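Local coordinates for protein PppA (Pseudomonas aeruginosa, PDB 6JKV) that probably acts as a metal-dependent protein serine/threonine phosphatase of the PP2C family and is a key regulator of type VI secretion, at residues Ser31-His36 and Asp46-Ala51; Cys212-Asn217 and Ala250-Thr255; Arg239-Leu244 and Ile254-Val259. All blocks are in the same frame, centred on the assembly; numbering follows the deposited sequence.

Interaction 1. Residues Ser31-His36 and Asp46-Ala51; sequences SASYSH and DASLDA
S31 meets D50 across the gap: its hydroxyl approaches the carboxylate from the side of the second oxygen, and OG donates to the syn lone pair of OD1 in a short bond of 2.5 Å. D50 stretches its carboxylate over the gap because CG lies anti to the backbone N (chi1 -177°), and OD2 then comes within 3.8 Å of A32 CA. W57 gives S31 OG a further, weak hydrogen bond. In the middle of the contact S33 and S48 face each other, and with similar first torsions both hydroxyls lean to the same side, their OG atoms 3.8 Å apart. Water 1 sits there and bridges them, 2.9 Å from S33 OG and 2.6 Å from S48 OG. The strands run antiparallel at 163°, but they are edge strands of different sheets: 29-36 pairs with 254-261, and 46-51 with 56-63. This is one margin of the two-sheet beta sandwich of the PP2C fold, and side chains and water, not a backbone ladder, join the sheets here. At the far end S35 sets its OG alongside D46 CB, 4.0 Å away, while the carboxylate of D46 goes to other partners. S35 OG is gripped by T255 and N44 as well as by water 3, which in turn donates to D46 O at 2.8 Å. D46 OD2 takes hydrogen bonds with both S213 and T255, which fix a carboxylate whose side chain lies about 4 Å from a bound manganese ion, beside the metal ligand D61.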
ATOM      1  N   SER A  31     -10.409   9.941  -4.346  1.00 17.34           N
ATOM      2  CA  SER A  31      -9.535   9.211  -3.407  1.00 17.43           C
ATOM      3  C   SER A  31      -9.461   9.950  -2.081  1.00 18.40           C
ATOM      4  O   SER A  31      -9.695  11.165  -2.041  1.00 19.35           O
ATOM      5  CB  SER A  31      -8.161   8.991  -4.003  1.00 16.38           C
ATOM      6  OG  SER A  31      -7.542  10.226  -4.334  1.00 15.52           O
ATOM      7  N   ALA A  32      -9.142   9.205  -1.035  1.00 18.61           N
ATOM      8  CA  ALA A  32      -8.929   9.732   0.324  1.00 18.78           C
ATOM      9  C   ALA A  32      -8.020   8.761   1.068  1.00 18.34           C
ATOM     10  O   ALA A  32      -8.049   7.553   0.770  1.00 19.02           O
ATOM     11  CB  ALA A  32     -10.245   9.919   1.049  1.00 18.66           C
ATOM     12  N   SER A  33      -7.239   9.289   2.002  1.00 18.08           N
ATOM     13  CA  SER A  33      -6.301   8.507   2.832  1.00 18.63           C
ATOM     14  C   SER A  33      -6.440   8.954   4.280  1.00 18.92           C
ATOM     15  O   SER A  33      -6.721  10.146   4.527  1.00 19.90           O
ATOM     16  CB  SER A  33      -4.887   8.676   2.376  1.00 18.52           C
ATOM     17  OG  SER A  33      -4.415   9.957   2.762  1.00 21.33           O
ATOM     18  N   TYR A  34      -6.257   8.011   5.193  1.00 19.07           N
ATOM     19  CA  TYR A  34      -6.231   8.281   6.646  1.00 19.53           C
ATOM     20  C   TYR A  34      -5.330   7.244   7.304  1.00 18.62           C
ATOM     21  O   TYR A  34      -5.402   6.060   6.947  1.00 18.48           O
ATOM     22  CB  TYR A  34      -7.640   8.265   7.235  1.00 20.07           C
ATOM     23  CG  TYR A  34      -7.715   8.699   8.675  1.00 21.54           C
ATOM     24  CD1 TYR A  34      -7.054   9.829   9.124  1.00 22.84           C
ATOM     25  CD2 TYR A  34      -8.463   7.984   9.595  1.00 22.68           C
ATOM     26  CE1 TYR A  34      -7.122  10.227  10.449  1.00 24.52           C
ATOM     27  CE2 TYR A  34      -8.557   8.381  10.920  1.00 23.15           C
ATOM     28  CZ  TYR A  34      -7.862   9.492  11.355  1.00 23.96           C
ATOM     29  OH  TYR A  34      -7.939   9.907  12.655  1.00 25.06           O
ATOM     30  N   SER A  35      -4.476   7.707   8.211  1.00 19.65           N
ATOM     31  CA  SER A  35      -3.531   6.857   8.971  1.00 20.51           C
ATOM     32  C   SER A  35      -3.675   7.168  10.456  1.00 21.48           C
ATOM     33  O   SER A  35      -4.042   8.293  10.810  1.00 24.07           O
ATOM     34  CB  SER A  35      -2.102   7.046   8.504  1.00 20.15           C
ATOM     35  OG  SER A  35      -1.251   6.060   9.071  1.00 19.89           O
ATOM     36  N   HIS A  36      -3.411   6.180  11.295  1.00 21.58           N
ATOM     37  CA  HIS A  36      -3.381   6.355  12.764  1.00 22.78           C
ATOM     38  C   HIS A  36      -2.249   5.514  13.333  1.00 22.60           C
ATOM     39  O   HIS A  36      -2.048   4.368  12.865  1.00 21.46           O
ATOM     40  CB  HIS A  36      -4.723   5.999  13.398  1.00 23.40           C
ATOM     41  CG  HIS A  36      -4.901   6.555  14.775  1.00 25.03           C
ATOM     42  ND1 HIS A  36      -4.225   6.051  15.874  1.00 24.85           N
ATOM     43  CD2 HIS A  36      -5.674   7.563  15.241  1.00 26.19           C
ATOM     44  CE1 HIS A  36      -4.579   6.720  16.953  1.00 26.89           C
ATOM     45  NE2 HIS A  36      -5.462   7.658  16.591  1.00 26.68           N
ATOM     46  N   ASP A  46       4.049   3.972   9.103  1.00 22.44           N
ATOM     47  CA  ASP A  46       3.207   3.939   7.883  1.00 20.99           C
ATOM     48  C   ASP A  46       3.311   5.294   7.183  1.00 20.54           C
ATOM     49  O   ASP A  46       3.406   6.318   7.869  1.00 23.25           O
ATOM     50  CB  ASP A  46       1.739   3.621   8.191  1.00 20.79           C
ATOM     51  CG  ASP A  46       1.420   2.146   8.392  1.00 20.51           C
ATOM     52  OD1 ASP A  46       2.368   1.318   8.481  1.00 20.84           O
ATOM     53  OD2 ASP A  46       0.216   1.835   8.461  1.00 19.17           O
ATOM     54  N   ALA A  47       3.313   5.287   5.857  1.00 19.71           N
ATOM     55  CA  ALA A  47       3.222   6.508   5.026  1.00 19.29           C
ATOM     56  C   ALA A  47       2.273   6.242   3.864  1.00 17.57           C
ATOM     57  O   ALA A  47       2.025   5.065   3.534  1.00 16.93           O
ATOM     58  CB  ALA A  47       4.586   6.920   4.524  1.00 19.34           C
ATOM     59  N   SER A  48       1.745   7.304   3.279  1.00 16.59           N
ATOM     60  CA  SER A  48       0.846   7.193   2.115  1.00 16.69           C
ATOM     61  C   SER A  48       1.062   8.389   1.199  1.00 16.86           C
ATOM     62  O   SER A  48       1.532   9.426   1.663  1.00 16.95           O
ATOM     63  CB  SER A  48      -0.595   7.046   2.537  1.00 15.76           C
ATOM     64  OG  SER A  48      -1.075   8.234   3.135  1.00 16.51           O
ATOM     65  N   LEU A  49       0.742   8.194  -0.077  1.00 18.02           N
ATOM     66  CA  LEU A  49       0.686   9.267  -1.087  1.00 17.50           C
ATOM     67  C   LEU A  49      -0.671   9.190  -1.789  1.00 17.68           C
ATOM     68  O   LEU A  49      -0.986   8.146  -2.403  1.00 16.38           O
ATOM     69  CB  LEU A  49       1.833   9.121  -2.085  1.00 17.29           C
ATOM     70  CG  LEU A  49       1.761  10.128  -3.230  1.00 18.48           C
ATOM     71  CD1 LEU A  49       2.128  11.516  -2.721  1.00 20.20           C
ATOM     72  CD2 LEU A  49       2.638   9.723  -4.405  1.00 18.81           C
ATOM     73  N   ASP A  50      -1.440  10.268  -1.697  1.00 17.69           N
ATOM     74  CA  ASP A  50      -2.760  10.394  -2.350  1.00 17.50           C
ATOM     75  C   ASP A  50      -2.628  11.431  -3.468  1.00 18.59           C
ATOM     76  O   ASP A  50      -2.898  12.609  -3.212  1.00 20.61           O
ATOM     77  CB  ASP A  50      -3.822  10.745  -1.308  1.00 17.64           C
ATOM     78  CG  ASP A  50      -5.222  10.829  -1.882  1.00 17.61           C
ATOM     79  OD1 ASP A  50      -5.496  10.113  -2.871  1.00 16.93           O
ATOM     80  OD2 ASP A  50      -6.034  11.618  -1.349  1.00 16.27           O
ATOM     81  N   ALA A  51      -2.195  11.009  -4.658  1.00 18.58           N
ATOM     82  CA  ALA A  51      -1.931  11.919  -5.795  1.00 18.58           C
ATOM     83  C   ALA A  51      -2.829  11.532  -6.965  1.00 18.48           C
ATOM     84  O   ALA A  51      -2.349  11.080  -8.007  1.00 16.31           O
ATOM     85  CB  ALA A  51      -0.464  11.903  -6.171  1.00 18.13           C
TER
HETATM   86  O   HOH W   1      -1.622  10.562   2.195  1.00 24.90           O
HETATM   87  O   HOH W   2      -6.339  12.054   1.012  1.00 29.25           O
HETATM   88  O   HOH W   3       1.056   7.760   8.029  1.00 27.04           O

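Interaction 2. Residues Cys212-Asn217 and Ala250-Thr255; sequences CSDGLN and APDNIT
D214 holds its CG between the backbone N and the carbonyl carbon (chi1 58°), whereas D252 swings CG anti to its N (chi1 -162°), and these two settings bring the carboxylates together from opposite segments. They cross at about a right angle, their planes 77° apart, with D214 OD1 only 2.9 Å from D252 OD2. Both oxygens are ligands of the same manganese ion, which D61 also binds; K218 forms a salt bridge with the other oxygen of D214. Next to the carboxylates, S213 turns its OG back over the start of strand 254-261 and accepts T255 N at 3.3 Å, while S213 N makes a weak bond of 3.3 Å to T255 O. The same hydroxyl is hydrogen-bonded to D46 OD2, its strongest partner. G215 packs its bare backbone into the bend before the strand: CA makes a CH...O contact with N253 O at 3.4 Å and lies 3.8 Å from D252 CB. Water 4 bridges the two segments, donating to G215 O at 2.6 Å and accepting from D252 N. On the apolar side of the contact, the I254 CD1 methyl lies over L216 CA and meets L216 CD1 at 3.8 Å. The sequences SDG and DN here are signatures of PP2C phosphatases. The shared manganese ion probably offsets the repulsion expected between two carboxylate oxygens this close.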
ATOM      1  N   CYS A 212      -3.956  -0.651   1.818  1.00 15.88           N
ATOM      2  CA  CYS A 212      -3.870  -0.636   3.294  1.00 16.81           C
ATOM      3  C   CYS A 212      -2.594  -1.318   3.768  1.00 16.72           C
ATOM      4  O   CYS A 212      -2.018  -2.146   3.033  1.00 15.84           O
ATOM      5  CB  CYS A 212      -5.104  -1.268   3.935  1.00 17.78           C
ATOM      6  SG  CYS A 212      -5.277  -3.057   3.703  1.00 17.12           S
ATOM      7  N   SER A 213      -2.159  -0.932   4.960  1.00 15.87           N
ATOM      8  CA  SER A 213      -1.099  -1.633   5.703  1.00 16.77           C
ATOM      9  C   SER A 213      -1.749  -2.787   6.457  1.00 17.36           C
ATOM     10  O   SER A 213      -2.992  -2.789   6.594  1.00 16.94           O
ATOM     11  CB  SER A 213      -0.357  -0.701   6.612  1.00 17.39           C
ATOM     12  OG  SER A 213      -1.200  -0.186   7.635  1.00 18.40           O
ATOM     13  N   ASP A 214      -0.935  -3.730   6.923  1.00 19.35           N
ATOM     14  CA  ASP A 214      -1.427  -4.955   7.602  1.00 19.60           C
ATOM     15  C   ASP A 214      -2.187  -4.572   8.878  1.00 19.94           C
ATOM     16  O   ASP A 214      -3.005  -5.372   9.332  1.00 19.84           O
ATOM     17  CB  ASP A 214      -0.288  -5.937   7.877  1.00 20.12           C
ATOM     18  CG  ASP A 214       0.825  -5.363   8.736  1.00 20.55           C
ATOM     19  OD1 ASP A 214       0.881  -4.121   8.883  1.00 20.25           O
ATOM     20  OD2 ASP A 214       1.625  -6.163   9.250  1.00 18.89           O
ATOM     21  N   GLY A 215      -1.947  -3.375   9.419  1.00 20.21           N
ATOM     22  CA  GLY A 215      -2.632  -2.887  10.628  1.00 20.53           C
ATOM     23  C   GLY A 215      -4.142  -2.885  10.486  1.00 19.67           C
ATOM     24  O   GLY A 215      -4.824  -3.045  11.526  1.00 18.84           O
ATOM     25  N   LEU A 216      -4.659  -2.735   9.263  1.00 18.59           N
ATOM     26  CA  LEU A 216      -6.124  -2.753   9.014  1.00 19.36           C
ATOM     27  C   LEU A 216      -6.624  -4.197   8.932  1.00 20.43           C
ATOM     28  O   LEU A 216      -7.548  -4.547   9.714  1.00 20.29           O
ATOM     29  CB  LEU A 216      -6.459  -1.975   7.741  1.00 18.33           C
ATOM     30  CG  LEU A 216      -7.922  -2.038   7.308  1.00 18.77           C
ATOM     31  CD1 LEU A 216      -8.849  -1.505   8.399  1.00 19.13           C
ATOM     32  CD2 LEU A 216      -8.123  -1.270   6.019  1.00 18.47           C
ATOM     33  N   ASN A 217      -6.076  -5.004   8.016  1.00 20.19           N
ATOM     34  CA  ASN A 217      -6.598  -6.385   7.812  1.00 21.40           C
ATOM     35  C   ASN A 217      -6.290  -7.230   9.049  1.00 22.46           C
ATOM     36  O   ASN A 217      -6.940  -8.272   9.236  1.00 22.96           O
ATOM     37  CB  ASN A 217      -6.112  -7.046   6.522  1.00 21.51           C
ATOM     38  CG  ASN A 217      -4.638  -6.865   6.252  1.00 21.62           C
ATOM     39  OD1 ASN A 217      -4.209  -5.806   5.800  1.00 21.52           O
ATOM     40  ND2 ASN A 217      -3.869  -7.920   6.464  1.00 22.40           N
ATOM     41  N   ALA A 250      -6.123  -1.805  17.732  1.00 25.98           N
ATOM     42  CA  ALA A 250      -5.098  -1.151  16.875  1.00 25.51           C
ATOM     43  C   ALA A 250      -3.667  -1.491  17.293  1.00 25.18           C
ATOM     44  O   ALA A 250      -2.877  -0.606  17.605  1.00 24.70           O
ATOM     45  CB  ALA A 250      -5.306   0.337  16.914  1.00 27.01           C
ATOM     46  N   PRO A 251      -3.273  -2.778  17.240  1.00 24.39           N
ATOM     47  CA  PRO A 251      -1.950  -3.208  17.698  1.00 25.32           C
ATOM     48  C   PRO A 251      -0.806  -2.675  16.822  1.00 24.33           C
ATOM     49  O   PRO A 251       0.308  -2.624  17.306  1.00 25.02           O
ATOM     50  CB  PRO A 251      -2.019  -4.739  17.634  1.00 25.68           C
ATOM     51  CG  PRO A 251      -3.121  -5.033  16.636  1.00 25.18           C
ATOM     52  CD  PRO A 251      -4.073  -3.865  16.671  1.00 24.52           C
ATOM     53  N   ASP A 252      -1.115  -2.286  15.580  1.00 24.04           N
ATOM     54  CA  ASP A 252      -0.138  -1.782  14.582  1.00 23.52           C
ATOM     55  C   ASP A 252      -0.572  -0.397  14.090  1.00 23.23           C
ATOM     56  O   ASP A 252      -1.752  -0.035  14.274  1.00 24.63           O
ATOM     57  CB  ASP A 252      -0.014  -2.765  13.411  1.00 22.61           C
ATOM     58  CG  ASP A 252       1.233  -2.569  12.566  1.00 21.86           C
ATOM     59  OD1 ASP A 252       2.018  -1.646  12.871  1.00 23.43           O
ATOM     60  OD2 ASP A 252       1.407  -3.337  11.608  1.00 21.55           O
ATOM     61  N   ASN A 253       0.359   0.354  13.494  1.00 23.02           N
ATOM     62  CA  ASN A 253       0.033   1.536  12.662  1.00 21.57           C
ATOM     63  C   ASN A 253      -1.018   1.074  11.653  1.00 20.12           C
ATOM     64  O   ASN A 253      -0.841  -0.001  11.060  1.00 19.10           O
ATOM     65  CB  ASN A 253       1.249   2.105  11.932  1.00 21.41           C
ATOM     66  CG  ASN A 253       2.397   2.482  12.850  1.00 22.44           C
ATOM     67  OD1 ASN A 253       3.543   2.543  12.409  1.00 22.30           O
ATOM     68  ND2 ASN A 253       2.101   2.760  14.113  1.00 24.16           N
ATOM     69  N   ILE A 254      -2.087   1.837  11.486  1.00 19.33           N
ATOM     70  CA  ILE A 254      -3.212   1.443  10.602  1.00 20.39           C
ATOM     71  C   ILE A 254      -3.412   2.563   9.592  1.00 19.82           C
ATOM     72  O   ILE A 254      -3.670   3.696  10.017  1.00 21.62           O
ATOM     73  CB  ILE A 254      -4.484   1.129  11.412  1.00 21.68           C
ATOM     74  CG1 ILE A 254      -5.680   0.921  10.484  1.00 21.77           C
ATOM     75  CG2 ILE A 254      -4.755   2.190  12.468  1.00 23.18           C
ATOM     76  CD1 ILE A 254      -6.803   0.130  11.120  1.00 22.56           C
ATOM     77  N   THR A 255      -3.262   2.239   8.308  1.00 18.79           N
ATOM     78  CA  THR A 255      -3.448   3.203   7.204  1.00 19.48           C
ATOM     79  C   THR A 255      -4.433   2.615   6.196  1.00 18.80           C
ATOM     80  O   THR A 255      -4.331   1.409   5.893  1.00 19.10           O
ATOM     81  CB  THR A 255      -2.114   3.553   6.539  1.00 19.05           C
ATOM     82  OG1 THR A 255      -1.230   4.006   7.563  1.00 20.46           O
ATOM     83  CG2 THR A 255      -2.268   4.619   5.472  1.00 18.60           C
TER
HETATM   84  O   HOH W   4      -3.811  -2.275  13.848  1.00 25.00           O

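Interaction 3. Residues Arg239-Leu244 and Ile254-Val259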
ATOM      1  N   ARG A 239     -11.972   6.687   7.101  1.00 20.84           N
ATOM      2  CA  ARG A 239     -12.099   7.054   8.536  1.00 22.67           C
ATOM      3  C   ARG A 239     -12.864   5.963   9.287  1.00 23.19           C
ATOM      4  O   ARG A 239     -12.537   5.714  10.463  1.00 25.31           O
ATOM      5  CB  ARG A 239     -12.768   8.419   8.709  1.00 23.75           C
ATOM      6  CG  ARG A 239     -11.776   9.516   9.058  1.00 24.45           C
ATOM      7  CD  ARG A 239     -12.047  10.775   8.286  1.00 24.82           C
ATOM      8  NE  ARG A 239     -10.905  11.676   8.320  1.00 25.48           N
ATOM      9  CZ  ARG A 239     -10.068  11.898   7.310  1.00 25.13           C
ATOM     10  NH1 ARG A 239     -10.205  11.267   6.155  1.00 25.24           N
ATOM     11  NH2 ARG A 239      -9.066  12.744   7.463  1.00 26.22           N
ATOM     12  N   SER A 240     -13.858   5.333   8.655  1.00 22.76           N
ATOM     13  CA  SER A 240     -14.646   4.239   9.283  1.00 22.82           C
ATOM     14  C   SER A 240     -13.772   2.985   9.402  1.00 21.86           C
ATOM     15  O   SER A 240     -13.871   2.275  10.425  1.00 21.59           O
ATOM     16  CB  SER A 240     -15.903   3.966   8.531  1.00 22.85           C
ATOM     17  OG  SER A 240     -16.663   5.154   8.388  1.00 24.71           O
ATOM     18  N   LEU A 241     -12.928   2.719   8.405  1.00 20.27           N
ATOM     19  CA  LEU A 241     -12.003   1.560   8.459  1.00 20.40           C
ATOM     20  C   LEU A 241     -11.049   1.724   9.641  1.00 21.45           C
ATOM     21  O   LEU A 241     -10.926   0.777  10.447  1.00 20.71           O
ATOM     22  CB  LEU A 241     -11.228   1.452   7.148  1.00 19.60           C
ATOM     23  CG  LEU A 241     -12.010   0.910   5.957  1.00 19.45           C
ATOM     24  CD1 LEU A 241     -11.235   1.159   4.671  1.00 18.81           C
ATOM     25  CD2 LEU A 241     -12.302  -0.571   6.140  1.00 19.56           C
ATOM     26  N   VAL A 242     -10.409   2.891   9.741  1.00 21.64           N
ATOM     27  CA  VAL A 242      -9.425   3.177  10.818  1.00 21.86           C
ATOM     28  C   VAL A 242     -10.158   3.113  12.165  1.00 23.27           C
ATOM     29  O   VAL A 242      -9.608   2.496  13.100  1.00 23.43           O
ATOM     30  CB  VAL A 242      -8.710   4.521  10.580  1.00 21.92           C
ATOM     31  CG1 VAL A 242      -7.903   4.966  11.788  1.00 22.78           C
ATOM     32  CG2 VAL A 242      -7.829   4.449   9.338  1.00 20.92           C
ATOM     33  N   HIS A 243     -11.368   3.677  12.249  1.00 23.59           N
ATOM     34  CA  HIS A 243     -12.176   3.684  13.498  1.00 25.45           C
ATOM     35  C   HIS A 243     -12.440   2.242  13.946  1.00 25.69           C
ATOM     36  O   HIS A 243     -12.274   1.962  15.145  1.00 26.50           O
ATOM     37  CB  HIS A 243     -13.480   4.476  13.332  1.00 26.30           C
ATOM     38  CG  HIS A 243     -14.453   4.245  14.441  1.00 27.93           C
ATOM     39  ND1 HIS A 243     -15.752   3.803  14.219  1.00 28.99           N
ATOM     40  CD2 HIS A 243     -14.313   4.359  15.779  1.00 28.88           C
ATOM     41  CE1 HIS A 243     -16.376   3.683  15.372  1.00 29.77           C
ATOM     42  NE2 HIS A 243     -15.512   4.015  16.347  1.00 30.28           N
ATOM     43  N   LEU A 244     -12.858   1.368  13.026  1.00 24.52           N
ATOM     44  CA  LEU A 244     -13.121  -0.058  13.349  1.00 24.60           C
ATOM     45  C   LEU A 244     -11.831  -0.698  13.880  1.00 24.38           C
ATOM     46  O   LEU A 244     -11.893  -1.388  14.921  1.00 24.45           O
ATOM     47  CB  LEU A 244     -13.636  -0.787  12.106  1.00 23.89           C
ATOM     48  CG  LEU A 244     -13.784  -2.303  12.239  1.00 24.09           C
ATOM     49  CD1 LEU A 244     -14.776  -2.679  13.333  1.00 25.77           C
ATOM     50  CD2 LEU A 244     -14.205  -2.915  10.918  1.00 23.29           C
ATOM     51  N   ILE A 254      -2.087   1.837  11.486  1.00 19.33           N
ATOM     52  CA  ILE A 254      -3.212   1.443  10.602  1.00 20.39           C
ATOM     53  C   ILE A 254      -3.412   2.563   9.592  1.00 19.82           C
ATOM     54  O   ILE A 254      -3.670   3.696  10.017  1.00 21.62           O
ATOM     55  CB  ILE A 254      -4.484   1.129  11.412  1.00 21.68           C
ATOM     56  CG1 ILE A 254      -5.680   0.921  10.484  1.00 21.77           C
ATOM     57  CG2 ILE A 254      -4.755   2.190  12.468  1.00 23.18           C
ATOM     58  CD1 ILE A 254      -6.803   0.130  11.120  1.00 22.56           C
ATOM     59  N   THR A 255      -3.262   2.239   8.308  1.00 18.79           N
ATOM     60  CA  THR A 255      -3.448   3.203   7.204  1.00 19.48           C
ATOM     61  C   THR A 255      -4.433   2.615   6.196  1.00 18.80           C
ATOM     62  O   THR A 255      -4.331   1.409   5.893  1.00 19.10           O
ATOM     63  CB  THR A 255      -2.114   3.553   6.539  1.00 19.05           C
ATOM     64  OG1 THR A 255      -1.230   4.006   7.563  1.00 20.46           O
ATOM     65  CG2 THR A 255      -2.268   4.619   5.472  1.00 18.60           C
ATOM     66  N   ALA A 256      -5.350   3.447   5.712  1.00 18.44           N
ATOM     67  CA  ALA A 256      -6.330   3.077   4.676  1.00 18.17           C
ATOM     68  C   ALA A 256      -6.369   4.191   3.635  1.00 17.41           C
ATOM     69  O   ALA A 256      -6.361   5.381   4.009  1.00 18.61           O
ATOM     70  CB  ALA A 256      -7.687   2.829   5.290  1.00 19.04           C
ATOM     71  N   LEU A 257      -6.361   3.792   2.370  1.00 17.02           N
ATOM     72  CA  LEU A 257      -6.487   4.711   1.218  1.00 16.66           C
ATOM     73  C   LEU A 257      -7.503   4.102   0.258  1.00 16.72           C
ATOM     74  O   LEU A 257      -7.290   2.952  -0.189  1.00 16.07           O
ATOM     75  CB  LEU A 257      -5.115   4.888   0.566  1.00 15.53           C
ATOM     76  CG  LEU A 257      -4.939   6.148  -0.272  1.00 16.17           C
ATOM     77  CD1 LEU A 257      -3.479   6.604  -0.274  1.00 16.00           C
ATOM     78  CD2 LEU A 257      -5.430   5.891  -1.685  1.00 16.28           C
ATOM     79  N   VAL A 258      -8.584   4.835  -0.009  1.00 16.77           N
ATOM     80  CA  VAL A 258      -9.698   4.347  -0.864  1.00 16.85           C
ATOM     81  C   VAL A 258      -9.734   5.188  -2.135  1.00 17.25           C
ATOM     82  O   VAL A 258      -9.613   6.422  -2.049  1.00 18.56           O
ATOM     83  CB  VAL A 258     -11.046   4.338  -0.119  1.00 17.37           C
ATOM     84  CG1 VAL A 258     -12.222   4.177  -1.078  1.00 18.12           C
ATOM     85  CG2 VAL A 258     -11.055   3.235   0.924  1.00 16.60           C
ATOM     86  N   VAL A 259      -9.862   4.509  -3.268  1.00 16.61           N
ATOM     87  CA  VAL A 259      -9.996   5.134  -4.604  1.00 16.66           C
ATOM     88  C   VAL A 259     -11.307   4.634  -5.210  1.00 17.11           C
ATOM     89  O   VAL A 259     -11.579   3.415  -5.152  1.00 16.44           O
ATOM     90  CB  VAL A 259      -8.793   4.800  -5.501  1.00 16.18           C
ATOM     91  CG1 VAL A 259      -8.886   5.488  -6.853  1.00 16.32           C
ATOM     92  CG2 VAL A 259      -7.479   5.157  -4.823  1.00 17.36           C
TER
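The helix turn that presents L241 and V242 to I254 and A256 is closed by its own backbone, L244 N to S240 O at 2.9 Å being the shorter of two such bonds; the contact itself is purely apolar. L241 lets CG lie anti to the carbonyl carbon (chi1 -75°), which carries CD1 onto the strand. That methyl lands 4.0 Å from A256 CB and, further along the strand, 4.3 Å from V258 CG2. It thus sits over A256, toward V258. Segment 239-244 runs at 157° to segment 254-259, close to antiparallel, and helix 234-247 covers the outer face of one sheet of the PP2C alpha-beta sandwich. V242 comes in one residue later: its CG2 lies 4.4 Å from A256 CB, and its CG1 is 4.3 Å from I254 CG2. The I254 CD1 methyl, for its part, rests against the helix backbone, 4.0 Å from V242 CA. Alternation along the strand sends L257 the other way, onto W57 and V59 of the second sheet. Beside this contact, L241 also packs on L225 and V228 of helix 222-229, while V242 reaches Y34 and H36 on the neighbouring strand.

How the interactions relate
From the N terminus, interaction 1 comes first: a nine-residue connection with no helix or strand separates 31-36 from 46-51, and the contact joins the margins of the two sheets. It is complete long before interaction 2 opens at 212-217. Interaction 2 closes a mostly helical excursion of 32 residues at 250-255. Segment 239-244 lies inside that excursion, and interaction 3 folds it back on 254-259, which runs past the excursion's end, so interactions 2 and 3 cross, sharing I254 and T255. Strand 254-261 is the common member: its start borders the manganese site, one face carries the helix, and its neighbour 29-36 belongs to interaction 1.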